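Local coordinates for protein minor fimbrium tip subunit Mfa3 (Porphyromonas gingivalis ATCC 33277, PDB 5NF4) that forms part of the tip of the minor fimbriae, surface filaments that mediate biofilm formation and adhesion to host cells and other oral bacteria, at residues L75-N80 against A127-K132; K212-N217 against Y235-L240. One frame throughout, in Å; residues are numbered along the deposited sequence.

Contact 1: residues L75-N80 against A127-K132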
ATOM      1  N   LEU A  75     -14.506   4.872 -12.150  1.00 32.06           N
ATOM      2  CA  LEU A  75     -14.990   4.329 -13.421  1.00 33.67           C
ATOM      3  C   LEU A  75     -15.898   3.136 -13.107  1.00 32.90           C
ATOM      4  O   LEU A  75     -15.561   2.254 -12.303  1.00 32.77           O
ATOM      5  CB  LEU A  75     -13.831   3.933 -14.341  1.00 33.22           C
ATOM      6  CG  LEU A  75     -12.887   5.059 -14.764  1.00 36.07           C
ATOM      7  CD1 LEU A  75     -11.707   5.114 -13.806  1.00 37.90           C
ATOM      8  CD2 LEU A  75     -12.409   4.895 -16.230  1.00 33.58           C
ATOM      9  N   VAL A  76     -17.065   3.128 -13.751  1.00 33.22           N
ATOM     10  CA  VAL A  76     -18.130   2.180 -13.447  1.00 32.37           C
ATOM     11  C   VAL A  76     -18.502   1.434 -14.720  1.00 30.67           C
ATOM     12  O   VAL A  76     -18.658   2.046 -15.797  1.00 31.59           O
ATOM     13  CB  VAL A  76     -19.381   2.894 -12.871  1.00 31.35           C
ATOM     14  CG1 VAL A  76     -20.323   1.826 -12.300  1.00 31.68           C
ATOM     15  CG2 VAL A  76     -18.984   3.931 -11.816  1.00 34.65           C
ATOM     16  N   PHE A  77     -18.567   0.119 -14.622  1.00 30.71           N
ATOM     17  CA  PHE A  77     -18.845  -0.726 -15.771  1.00 30.92           C
ATOM     18  C   PHE A  77     -19.966  -1.708 -15.516  1.00 33.88           C
ATOM     19  O   PHE A  77     -20.158  -2.163 -14.399  1.00 33.88           O
ATOM     20  CB  PHE A  77     -17.592  -1.522 -16.174  1.00 30.30           C
ATOM     21  CG  PHE A  77     -16.424  -0.653 -16.502  1.00 33.19           C
ATOM     22  CD1 PHE A  77     -15.606  -0.190 -15.470  1.00 33.17           C
ATOM     23  CD2 PHE A  77     -16.164  -0.241 -17.797  1.00 34.32           C
ATOM     24  CE1 PHE A  77     -14.577   0.657 -15.717  1.00 32.85           C
ATOM     25  CE2 PHE A  77     -15.060   0.609 -18.048  1.00 32.99           C
ATOM     26  CZ  PHE A  77     -14.286   1.037 -17.014  1.00 32.78           C
ATOM     27  N   ASP A  78     -20.690  -2.068 -16.563  1.00 35.15           N
ATOM     28  CA  ASP A  78     -21.686  -3.135 -16.423  1.00 36.06           C
ATOM     29  C   ASP A  78     -20.954  -4.440 -16.111  1.00 37.37           C
ATOM     30  O   ASP A  78     -20.022  -4.798 -16.829  1.00 37.52           O
ATOM     31  CB  ASP A  78     -22.491  -3.270 -17.701  1.00 33.76           C
ATOM     32  CG  ASP A  78     -23.666  -4.227 -17.555  1.00 41.06           C
ATOM     33  OD1 ASP A  78     -23.451  -5.447 -17.661  1.00 41.25           O
ATOM     34  OD2 ASP A  78     -24.799  -3.757 -17.331  1.00 45.20           O
ATOM     35  N   SER A  79     -21.344  -5.136 -15.042  1.00 35.61           N
ATOM     36  CA  SER A  79     -20.625  -6.332 -14.603  1.00 37.82           C
ATOM     37  C   SER A  79     -20.620  -7.443 -15.647  1.00 38.82           C
ATOM     38  O   SER A  79     -19.667  -8.222 -15.691  1.00 39.53           O
ATOM     39  CB  SER A  79     -21.223  -6.858 -13.296  1.00 39.27           C
ATOM     40  OG  SER A  79     -21.201  -5.842 -12.310  1.00 38.27           O
ATOM     41  N   ASN A  80     -21.657  -7.480 -16.483  1.00 40.39           N
ATOM     42  CA  ASN A  80     -21.839  -8.552 -17.452  1.00 44.89           C
ATOM     43  C   ASN A  80     -21.349  -8.194 -18.838  1.00 43.38           C
ATOM     44  O   ASN A  80     -20.632  -8.983 -19.453  1.00 50.84           O
ATOM     45  CB  ASN A  80     -23.313  -8.956 -17.502  1.00 49.09           C
ATOM     46  CG  ASN A  80     -23.799  -9.455 -16.165  1.00 62.04           C
ATOM     47  OD1 ASN A  80     -23.121 -10.259 -15.530  1.00 68.04           O
ATOM     48  ND2 ASN A  80     -24.950  -8.966 -15.710  1.00 71.84           N
ATOM     49  N   ALA A 127      -9.803   8.253 -20.767  1.00 37.17           N
ATOM     50  CA  ALA A 127     -10.310   8.209 -22.132  1.00 40.35           C
ATOM     51  C   ALA A 127      -9.820   6.963 -22.878  1.00 42.03           C
ATOM     52  O   ALA A 127     -10.469   6.517 -23.831  1.00 44.25           O
ATOM     53  CB  ALA A 127      -9.925   9.477 -22.895  1.00 40.51           C
ATOM     54  N   SER A 128      -8.695   6.387 -22.457  1.00 35.36           N
ATOM     55  CA  SER A 128      -8.201   5.174 -23.096  1.00 34.45           C
ATOM     56  C   SER A 128      -8.678   3.906 -22.401  1.00 35.96           C
ATOM     57  O   SER A 128      -8.260   2.814 -22.780  1.00 36.47           O
ATOM     58  CB  SER A 128      -6.662   5.197 -23.146  1.00 36.05           C
ATOM     59  OG  SER A 128      -6.273   6.251 -24.026  1.00 40.28           O
ATOM     60  N   ILE A 129      -9.545   4.048 -21.397  1.00 33.93           N
ATOM     61  CA  ILE A 129     -10.169   2.905 -20.732  1.00 31.26           C
ATOM     62  C   ILE A 129     -11.602   2.824 -21.254  1.00 37.18           C
ATOM     63  O   ILE A 129     -12.514   3.456 -20.719  1.00 36.82           O
ATOM     64  CB  ILE A 129     -10.165   3.031 -19.209  1.00 32.05           C
ATOM     65  CG1 ILE A 129      -8.707   3.076 -18.691  1.00 33.52           C
ATOM     66  CG2 ILE A 129     -10.903   1.855 -18.583  1.00 32.96           C
ATOM     67  CD1 ILE A 129      -8.581   3.389 -17.222  1.00 33.10           C
ATOM     68  N   VAL A 130     -11.804   2.069 -22.323  1.00 35.10           N
ATOM     69  CA  VAL A 130     -13.096   2.103 -22.991  1.00 35.38           C
ATOM     70  C   VAL A 130     -14.107   1.195 -22.313  1.00 35.57           C
ATOM     71  O   VAL A 130     -15.308   1.529 -22.205  1.00 36.80           O
ATOM     72  CB  VAL A 130     -12.952   1.684 -24.458  1.00 37.95           C
ATOM     73  CG1 VAL A 130     -14.305   1.658 -25.138  1.00 42.36           C
ATOM     74  CG2 VAL A 130     -11.996   2.623 -25.188  1.00 42.93           C
ATOM     75  N   ASN A 131     -13.631   0.033 -21.886  1.00 32.43           N
ATOM     76  CA  ASN A 131     -14.490  -0.993 -21.341  1.00 35.53           C
ATOM     77  C   ASN A 131     -13.832  -1.649 -20.151  1.00 34.42           C
ATOM     78  O   ASN A 131     -12.703  -1.315 -19.775  1.00 34.18           O
ATOM     79  CB  ASN A 131     -14.846  -2.028 -22.417  1.00 38.64           C
ATOM     80  CG  ASN A 131     -13.628  -2.698 -23.012  1.00 38.14           C
ATOM     81  OD1 ASN A 131     -12.612  -2.868 -22.352  1.00 34.98           O
ATOM     82  ND2 ASN A 131     -13.728  -3.073 -24.292  1.00 40.96           N
ATOM     83  N   LYS A 132     -14.536  -2.599 -19.557  1.00 33.47           N
ATOM     84  CA  LYS A 132     -14.072  -3.212 -18.331  1.00 33.88           C
ATOM     85  C   LYS A 132     -12.764  -4.005 -18.550  1.00 33.56           C
ATOM     86  O   LYS A 132     -11.921  -4.088 -17.654  1.00 33.05           O
ATOM     87  CB  LYS A 132     -15.173  -4.111 -17.771  1.00 39.09           C
ATOM     88  CG  LYS A 132     -14.933  -4.512 -16.324  1.00 43.90           C
ATOM     89  CD  LYS A 132     -16.164  -5.186 -15.726  1.00 47.75           C
ATOM     90  CE  LYS A 132     -16.397  -6.561 -16.304  1.00 47.14           C
ATOM     91  NZ  LYS A 132     -15.299  -7.475 -15.963  1.00 48.47           N
TER
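D78, whose carbonyl O lies 4.0 Å from K132 CD, has its carboxylate held by several groups. D78 OD1 accepts from N80 N at 3.0 Å, an Asx turn in which the donor comes from the anti side, 32° out of the carboxylate plane. The same OD1 also takes T81 N, while OD2 forms a salt bridge with R111. The turn ends strand 71-78 and starts the hairpin into strand 84-91. Just before it, F77 points toward the loop that enters helix 132-140. K132 CA sits over one face of its ring in a CH-pi contact, 4.0 Å from the centroid of the F77 ring and offset toward the rim. V130 O lies at the ring edge, 4.3 Å from F77 CE2. N131 occupies the N-cap of the helix, its OD1 taking D134 N. F77 CE2 comes within 3.3 Å of N131 C, and F77 CD2 lies near K132 N at the helix start. M135 of that helix also touches F77, L75 and I129. K132 CB, CG and CD pass obliquely across F77 CB, and the bend at chi3 (71°) brings CE to 3.7 Å from S79 O; NZ makes a long, weak ion pair with D112. I129 sets its CG2 branch anti to the backbone N, and CG2 meets F77 CZ at 3.8 Å and L75 CD2 at 4.1 Å.

Contact 2: residues K212-N217 against Y235-L240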
ATOM      1  N   LYS A 212      23.070   4.404  10.756  1.00 47.21           N
ATOM      2  CA  LYS A 212      21.991   4.515   9.788  1.00 50.72           C
ATOM      3  C   LYS A 212      21.165   3.269   9.637  1.00 45.11           C
ATOM      4  O   LYS A 212      21.555   2.182  10.070  1.00 39.07           O
ATOM      5  CB  LYS A 212      22.526   4.892   8.411  1.00 61.27           C
ATOM      6  CG  LYS A 212      23.356   3.842   7.757  1.00 53.85           C
ATOM      7  CD  LYS A 212      23.640   4.286   6.327  1.00 58.69           C
ATOM      8  CE  LYS A 212      24.694   3.461   5.664  1.00 59.77           C
ATOM      9  NZ  LYS A 212      24.955   3.950   4.283  1.00 86.85           N
ATOM     10  N   ILE A 213      20.032   3.460   8.969  1.00 41.04           N
ATOM     11  CA  ILE A 213      19.070   2.418   8.703  1.00 39.06           C
ATOM     12  C   ILE A 213      18.681   2.480   7.237  1.00 38.90           C
ATOM     13  O   ILE A 213      18.329   3.542   6.735  1.00 39.85           O
ATOM     14  CB  ILE A 213      17.777   2.561   9.535  1.00 48.16           C
ATOM     15  CG1 ILE A 213      18.079   2.807  11.006  1.00 56.64           C
ATOM     16  CG2 ILE A 213      16.886   1.320   9.317  1.00 50.17           C
ATOM     17  CD1 ILE A 213      16.818   2.995  11.850  1.00 58.34           C
ATOM     18  N   GLU A 214      18.727   1.336   6.571  1.00 38.75           N
ATOM     19  CA  GLU A 214      18.396   1.229   5.156  1.00 39.16           C
ATOM     20  C   GLU A 214      17.378   0.136   4.913  1.00 37.76           C
ATOM     21  O   GLU A 214      17.516  -0.964   5.434  1.00 42.15           O
ATOM     22  CB  GLU A 214      19.631   0.890   4.318  1.00 42.34           C
ATOM     23  CG  GLU A 214      20.687   1.954   4.275  1.00 47.33           C
ATOM     24  CD  GLU A 214      22.010   1.422   3.748  1.00 55.35           C
ATOM     25  OE1 GLU A 214      22.666   0.634   4.471  1.00 50.72           O
ATOM     26  OE2 GLU A 214      22.386   1.784   2.617  1.00 57.15           O
ATOM     27  N   LEU A 215      16.410   0.425   4.059  1.00 35.53           N
ATOM     28  CA  LEU A 215      15.501  -0.583   3.516  1.00 33.27           C
ATOM     29  C   LEU A 215      16.061  -1.152   2.221  1.00 32.56           C
ATOM     30  O   LEU A 215      16.371  -0.409   1.291  1.00 31.85           O
ATOM     31  CB  LEU A 215      14.127   0.034   3.270  1.00 32.22           C
ATOM     32  CG  LEU A 215      13.137  -0.795   2.443  1.00 36.38           C
ATOM     33  CD1 LEU A 215      12.747  -2.115   3.101  1.00 40.01           C
ATOM     34  CD2 LEU A 215      11.946   0.061   2.168  1.00 36.65           C
ATOM     35  N   CYS A 216      16.196  -2.479   2.179  1.00 34.03           N
ATOM     36  CA  CYS A 216      16.811  -3.173   1.066  1.00 32.58           C
ATOM     37  C   CYS A 216      15.828  -4.138   0.377  1.00 31.96           C
ATOM     38  O   CYS A 216      14.942  -4.714   1.036  1.00 32.49           O
ATOM     39  CB  CYS A 216      18.030  -3.944   1.544  1.00 34.66           C
ATOM     40  SG  CYS A 216      19.286  -2.827   2.268  1.00 38.28           S
ATOM     41  N   ASN A 217      16.045  -4.324  -0.931  1.00 30.27           N
ATOM     42  CA  ASN A 217      15.266  -5.218  -1.812  1.00 31.36           C
ATOM     43  C   ASN A 217      13.816  -4.784  -1.989  1.00 32.94           C
ATOM     44  O   ASN A 217      12.969  -5.597  -2.326  1.00 32.07           O
ATOM     45  CB  ASN A 217      15.263  -6.672  -1.322  1.00 33.31           C
ATOM     46  CG  ASN A 217      16.614  -7.359  -1.447  1.00 33.54           C
ATOM     47  OD1 ASN A 217      17.561  -6.863  -2.075  1.00 34.23           O
ATOM     48  ND2 ASN A 217      16.712  -8.511  -0.805  1.00 33.00           N
ATOM     49  N   TYR A 235      14.382  -1.973  -6.210  1.00 32.71           N
ATOM     50  CA  TYR A 235      14.926  -0.653  -5.972  1.00 32.39           C
ATOM     51  C   TYR A 235      16.231  -0.768  -5.190  1.00 32.79           C
ATOM     52  O   TYR A 235      16.445  -1.747  -4.482  1.00 34.27           O
ATOM     53  CB  TYR A 235      13.925   0.204  -5.198  1.00 29.80           C
ATOM     54  CG  TYR A 235      14.121   1.677  -5.370  1.00 30.87           C
ATOM     55  CD1 TYR A 235      13.864   2.303  -6.589  1.00 30.13           C
ATOM     56  CD2 TYR A 235      14.537   2.441  -4.322  1.00 29.61           C
ATOM     57  CE1 TYR A 235      14.026   3.639  -6.723  1.00 30.36           C
ATOM     58  CE2 TYR A 235      14.727   3.788  -4.447  1.00 31.47           C
ATOM     59  CZ  TYR A 235      14.482   4.379  -5.661  1.00 32.97           C
ATOM     60  OH  TYR A 235      14.654   5.714  -5.781  1.00 37.83           O
ATOM     61  N   GLY A 236      17.081   0.231  -5.339  1.00 32.63           N
ATOM     62  CA  GLY A 236      18.334   0.285  -4.593  1.00 33.60           C
ATOM     63  C   GLY A 236      18.037   0.568  -3.132  1.00 34.01           C
ATOM     64  O   GLY A 236      16.909   0.773  -2.725  1.00 31.36           O
ATOM     65  N   PRO A 237      19.080   0.626  -2.319  1.00 32.68           N
ATOM     66  CA  PRO A 237      18.886   0.820  -0.884  1.00 31.69           C
ATOM     67  C   PRO A 237      18.309   2.199  -0.570  1.00 33.06           C
ATOM     68  O   PRO A 237      18.682   3.206  -1.152  1.00 34.16           O
ATOM     69  CB  PRO A 237      20.302   0.650  -0.325  1.00 34.29           C
ATOM     70  CG  PRO A 237      21.198   1.054  -1.474  1.00 39.58           C
ATOM     71  CD  PRO A 237      20.489   0.490  -2.692  1.00 34.83           C
ATOM     72  N   VAL A 238      17.341   2.200   0.337  1.00 33.24           N
ATOM     73  CA  VAL A 238      16.669   3.399   0.784  1.00 35.62           C
ATOM     74  C   VAL A 238      17.041   3.751   2.218  1.00 33.99           C
ATOM     75  O   VAL A 238      16.640   3.026   3.126  1.00 34.45           O
ATOM     76  CB  VAL A 238      15.140   3.174   0.711  1.00 34.93           C
ATOM     77  CG1 VAL A 238      14.350   4.406   1.219  1.00 38.54           C
ATOM     78  CG2 VAL A 238      14.737   2.806  -0.682  1.00 36.70           C
ATOM     79  N   GLU A 239      17.783   4.837   2.437  1.00 36.11           N
ATOM     80  CA  GLU A 239      18.118   5.255   3.787  1.00 39.18           C
ATOM     81  C   GLU A 239      16.833   5.809   4.402  1.00 46.22           C
ATOM     82  O   GLU A 239      16.226   6.715   3.842  1.00 45.45           O
ATOM     83  CB  GLU A 239      19.247   6.285   3.793  1.00 45.91           C
ATOM     84  CG  GLU A 239      19.812   6.482   5.180  1.00 52.81           C
ATOM     85  CD  GLU A 239      20.976   7.454   5.221  1.00 67.98           C
ATOM     86  OE1 GLU A 239      21.247   7.985   6.314  1.00 85.47           O
ATOM     87  OE2 GLU A 239      21.617   7.682   4.173  1.00 61.16           O
ATOM     88  N   LEU A 240      16.387   5.236   5.517  1.00 39.15           N
ATOM     89  CA  LEU A 240      15.144   5.692   6.166  1.00 37.87           C
ATOM     90  C   LEU A 240      15.239   7.107   6.700  1.00 37.60           C
ATOM     91  O   LEU A 240      16.313   7.613   6.976  1.00 40.25           O
ATOM     92  CB  LEU A 240      14.741   4.754   7.308  1.00 36.49           C
ATOM     93  CG  LEU A 240      14.540   3.275   6.936  1.00 37.48           C
ATOM     94  CD1 LEU A 240      13.895   2.545   8.099  1.00 40.31           C
ATOM     95  CD2 LEU A 240      13.720   3.045   5.656  1.00 35.59           C
TER
HETATM   96  O   HOH W   1      15.247  -1.138  -1.281  1.00 31.52           O
HETATM   97  O   HOH W   2      17.966  -2.790  -2.497  1.00 35.41           O
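L240 sets its CG anti to the carbonyl carbon, beside the backbone N (chi1 -57°), and I213 places CG2 anti to its own N; with chi2 of L240 also near anti (-169°), L240 CD1 comes to 3.5 Å from I213 CG2, tighter than usual carbon contact. L215 CB meets the other branch, L240 CD2, at 3.9 Å. W249 touches both I213 and L240 from strand 248-254, and V201 of strand 180-205 packs on the same two residues. This is antiparallel beta pairing: strand 210-216 lies between 238-242 and 277-282, antiparallel to both. L215 and V238 are the hydrogen-bonded pair: L215 N reaches V238 O at 2.8 Å, and V238 N returns to L215 O at 2.9 Å. L240 N gives a further bond to I213 O, 2.9 Å. E214 and E239 form the non-hydrogen-bonded pair, with their side chains on the other face. There E214 runs side by side with P237, OE2 lying 3.8 Å from P237 CB, and the extended K212 makes a long salt bridge to the same oxygen. Past the strand the chains spread, and a water spans the gap, accepting from N217 N at 2.9 Å and donating to Y235 O at 2.7 Å.

Overall arrangement
From the N terminus, strand 71-78 leads into contact 1, which closes a loop of 46 residues holding strands 84-91, 99-106 and 109-117 and helix 122-126; it ties the end of a strand to the start of helix 132-140. Contact 2 later closes a much shorter loop of 17 residues, pairing two strands edge to edge. The two follow in series, neither nested nor crossed, on opposite sides of the chain's centre. The centres of contact 1 and contact 2 are about 39 Å apart. Successive strand pairings connect them: 71-78 with 109-117, 109-117 with 161-170, 161-170 with the long, broken 180-205, 180-205 with 248-254, and 248-254 with 238-242.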